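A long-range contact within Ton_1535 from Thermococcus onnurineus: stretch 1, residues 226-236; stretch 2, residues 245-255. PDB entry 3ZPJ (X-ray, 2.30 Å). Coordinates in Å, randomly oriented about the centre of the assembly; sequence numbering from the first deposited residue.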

# COMPACT_ATOMS: atom_id res chain seq x y z
N LYS A 226 -8.04 14.09 -2.99
CA LYS A 226 -8.55 14.72 -1.77
C LYS A 226 -7.36 15.15 -0.92
O LYS A 226 -7.08 14.59 0.14
N ASN A 227 -6.63 16.14 -1.41
CA ASN A 227 -5.34 16.48 -0.83
C ASN A 227 -5.41 16.99 0.61
O ASN A 227 -4.58 16.63 1.46
N HIS A 228 -6.40 17.82 0.89
CA HIS A 228 -6.50 18.44 2.19
C HIS A 228 -6.85 17.38 3.22
O HIS A 228 -6.39 17.43 4.36
N TYR A 229 -7.62 16.39 2.80
CA TYR A 229 -7.96 15.28 3.68
C TYR A 229 -6.71 14.47 4.08
O TYR A 229 -6.54 14.10 5.24
N ALA A 230 -5.84 14.20 3.12
CA ALA A 230 -4.61 13.45 3.38
C ALA A 230 -3.63 14.27 4.24
O ALA A 230 -3.02 13.76 5.18
N LEU A 231 -3.49 15.54 3.91
CA LEU A 231 -2.68 16.45 4.70
C LEU A 231 -3.18 16.48 6.13
O LEU A 231 -2.39 16.51 7.08
N ALA A 232 -4.50 16.46 6.28
CA ALA A 232 -5.12 16.45 7.60
C ALA A 232 -4.69 15.22 8.39
O ALA A 232 -4.37 15.33 9.57
N ILE A 233 -4.66 14.06 7.74
CA ILE A 233 -4.25 12.84 8.43
C ILE A 233 -2.81 12.94 8.88
O ILE A 233 -2.47 12.56 10.00
N ILE A 234 -1.98 13.49 8.00
CA ILE A 234 -0.56 13.68 8.30
C ILE A 234 -0.31 14.55 9.54
O ILE A 234 0.54 14.22 10.36
N LYS A 235 -1.08 15.63 9.71
CA LYS A 235 -0.97 16.47 10.90
C LYS A 235 -1.40 15.72 12.16
O LYS A 235 -0.84 15.91 13.23
N LYS A 236 -2.42 14.89 12.02
CA LYS A 236 -2.91 14.12 13.16
C LYS A 236 -1.89 13.05 13.56
O LYS A 236 -1.57 12.91 14.73
N ILE A 245 8.63 15.94 6.22
CA ILE A 245 8.90 15.10 5.06
C ILE A 245 7.58 14.73 4.39
O ILE A 245 7.45 14.77 3.17
N GLY A 246 6.58 14.39 5.21
CA GLY A 246 5.32 13.90 4.68
C GLY A 246 4.63 14.98 3.88
O GLY A 246 4.11 14.73 2.78
N GLU A 247 4.62 16.19 4.42
CA GLU A 247 4.01 17.30 3.71
C GLU A 247 4.75 17.57 2.40
O GLU A 247 4.12 17.79 1.37
N LEU A 248 6.08 17.48 2.42
CA LEU A 248 6.87 17.66 1.20
C LEU A 248 6.62 16.59 0.15
O LEU A 248 6.51 16.89 -1.04
N GLU A 249 6.53 15.34 0.59
CA GLU A 249 6.23 14.24 -0.32
C GLU A 249 4.87 14.50 -0.97
O GLU A 249 4.69 14.28 -2.16
N VAL A 250 3.92 14.99 -0.18
CA VAL A 250 2.60 15.27 -0.73
C VAL A 250 2.66 16.41 -1.73
O VAL A 250 2.06 16.32 -2.81
N ALA A 251 3.40 17.46 -1.40
CA ALA A 251 3.55 18.58 -2.33
C ALA A 251 4.14 18.06 -3.64
O ALA A 251 3.73 18.47 -4.72
N LEU A 252 5.08 17.13 -3.54
CA LEU A 252 5.74 16.59 -4.71
C LEU A 252 4.75 15.80 -5.58
O LEU A 252 4.78 15.85 -6.81
N TRP A 253 3.85 15.07 -4.94
CA TRP A 253 2.88 14.31 -5.71
C TRP A 253 1.88 15.26 -6.37
O TRP A 253 1.51 15.08 -7.53
N MET A 254 1.48 16.30 -5.64
CA MET A 254 0.57 17.28 -6.19
C MET A 254 1.21 17.93 -7.42
O MET A 254 0.54 18.24 -8.41
N LYS A 255 2.53 18.12 -7.34
CA LYS A 255 3.25 18.81 -8.41
C LYS A 255 3.23 17.95 -9.65
O LYS A 255 3.15 18.46 -10.76

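Two nearly antiparallel helices of Ton_1535, their axes 10.1 Å apart at closest approach and 166° between their directions, pack through a small, mainly apolar seam that no hydrogen bond crosses. Val250 (chi1 160°, t) points toward the partner helix and meets two side chains: its CG2 lies 3.7 Å from Ile234 CD1, and its CG1 lies 3.8 Å from Leu231 CD2. Ile234, also directed toward the other helix, adopts m, t, which extends CD1 to Val250 and to within 4.1 Å of the backbone atom Gly246 O. Gly246 has no side chain, and the isoleucine packs close over its backbone: an ideal CB there would sit 3.3 Å from Ile234 CG2, a tight distance. Leu231 leaves its backbone sideways, but its m, t rotamer brings the end inward, with CD2 also 4.1 Å from Glu247 CG. Glu247 (m, t) thus lends its aliphatic part to the seam, while its OE2, hydrogen-bonded to a residue just beyond the stretches, lies on the side of Lys235 (m, t, t, p) at the margin; Lys235 NZ and Glu247 OE2, 4.0 Å apart, are opposite charges beyond salt-bridge range. At the other end, Asn227 (m) and Met254 (m, t, p) point toward each other's helices, and Asn227 ND2 approaches Met254 CE to 3.5 Å, a van der Waals contact between amide and methyl.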

# COMPACT_ATOMS: atom_id res chain seq x y z
CB LYS A 226 -9.47 13.76 -0.98
CG LYS A 226 -10.75 13.28 -1.71
CD LYS A 226 -11.36 14.32 -2.65
CE LYS A 226 -12.47 13.70 -3.53
NZ LYS A 226 -12.98 14.61 -4.60
CB ASN A 227 -4.61 17.45 -1.75
CG ASN A 227 -4.25 16.81 -3.06
OD1 ASN A 227 -3.80 15.67 -3.09
ND2 ASN A 227 -4.52 17.50 -4.17
CB HIS A 228 -7.50 19.59 2.14
CG HIS A 228 -7.06 20.73 1.27
ND1 HIS A 228 -5.75 21.16 1.22
CD2 HIS A 228 -7.74 21.51 0.39
CE1 HIS A 228 -5.64 22.16 0.36
NE2 HIS A 228 -6.84 22.39 -0.16
CB TYR A 229 -9.01 14.39 3.02
CG TYR A 229 -9.44 13.23 3.87
CD1 TYR A 229 -10.28 13.41 4.97
CD2 TYR A 229 -9.00 11.95 3.60
CE1 TYR A 229 -10.67 12.35 5.76
CE2 TYR A 229 -9.39 10.88 4.39
CZ TYR A 229 -10.22 11.09 5.47
OH TYR A 229 -10.60 10.01 6.24
CB ALA A 230 -3.94 13.09 2.06
CB LEU A 231 -2.73 17.83 4.09
CG LEU A 231 -1.87 17.89 2.84
CD1 LEU A 231 -2.04 19.24 2.17
CD2 LEU A 231 -0.41 17.64 3.23
CB ALA A 232 -6.63 16.51 7.50
CB ILE A 233 -4.40 11.60 7.54
CG1 ILE A 233 -5.86 11.41 7.14
CG2 ILE A 233 -3.88 10.38 8.26
CD1 ILE A 233 -6.07 10.43 5.99
CB ILE A 234 0.19 14.18 7.05
CG1 ILE A 234 0.08 13.15 5.93
CG2 ILE A 234 1.65 14.43 7.37
CD1 ILE A 234 0.63 13.62 4.61
CB LYS A 235 -1.85 17.71 10.79
CG LYS A 235 -1.35 18.77 9.85
CD LYS A 235 -2.24 20.01 9.96
CE LYS A 235 -1.91 21.05 8.91
NZ LYS A 235 -2.09 20.56 7.50
CB LYS A 236 -4.26 13.48 12.82
CG LYS A 236 -4.71 12.42 13.82
CD LYS A 236 -5.71 11.44 13.18
CE LYS A 236 -5.91 10.17 14.03
NZ LYS A 236 -6.80 9.18 13.35
CB ILE A 245 9.68 13.82 5.42
CG1 ILE A 245 11.18 14.07 5.39
CG2 ILE A 245 9.40 12.70 4.42
CD1 ILE A 245 11.68 14.91 6.49
CB GLU A 247 3.91 18.54 4.61
CG GLU A 247 2.83 18.39 5.71
CD GLU A 247 2.82 19.53 6.73
OE1 GLU A 247 3.78 20.32 6.80
OE2 GLU A 247 1.83 19.63 7.48
CB LEU A 248 8.36 17.75 1.53
CG LEU A 248 8.72 18.99 2.35
CD1 LEU A 248 10.20 19.06 2.68
CD2 LEU A 248 8.31 20.22 1.58
CB GLU A 249 6.26 12.88 0.42
CG GLU A 249 7.65 12.49 0.93
CD GLU A 249 7.72 11.08 1.56
OE1 GLU A 249 6.75 10.65 2.21
OE2 GLU A 249 8.79 10.43 1.41
CB VAL A 250 1.58 15.55 0.38
CG1 VAL A 250 0.38 16.30 -0.19
CG2 VAL A 250 1.13 14.25 0.98
CB ALA A 251 4.44 19.65 -1.73
CB LEU A 252 6.91 15.70 -4.29
CG LEU A 252 7.82 15.19 -5.40
CD1 LEU A 252 8.30 16.37 -6.26
CD2 LEU A 252 8.99 14.44 -4.80
CB TRP A 253 2.17 13.26 -4.85
CG TRP A 253 1.11 12.59 -5.65
CD1 TRP A 253 -0.23 12.80 -5.58
CD2 TRP A 253 1.32 11.64 -6.70
NE1 TRP A 253 -0.88 12.03 -6.52
CE2 TRP A 253 0.05 11.31 -7.21
CE3 TRP A 253 2.46 11.03 -7.24
CZ2 TRP A 253 -0.11 10.39 -8.25
CZ3 TRP A 253 2.30 10.14 -8.27
CH2 TRP A 253 1.02 9.82 -8.76
CB MET A 254 0.20 18.32 -5.13
CG MET A 254 -0.44 17.71 -3.89
SD MET A 254 -0.90 18.89 -2.64
CE MET A 254 -2.01 19.85 -3.62
CB LYS A 255 4.69 19.07 -7.99
CG LYS A 255 5.54 19.87 -8.98
CD LYS A 255 6.99 19.82 -8.53
CE LYS A 255 7.96 20.10 -9.68
NZ LYS A 255 8.00 21.56 -10.02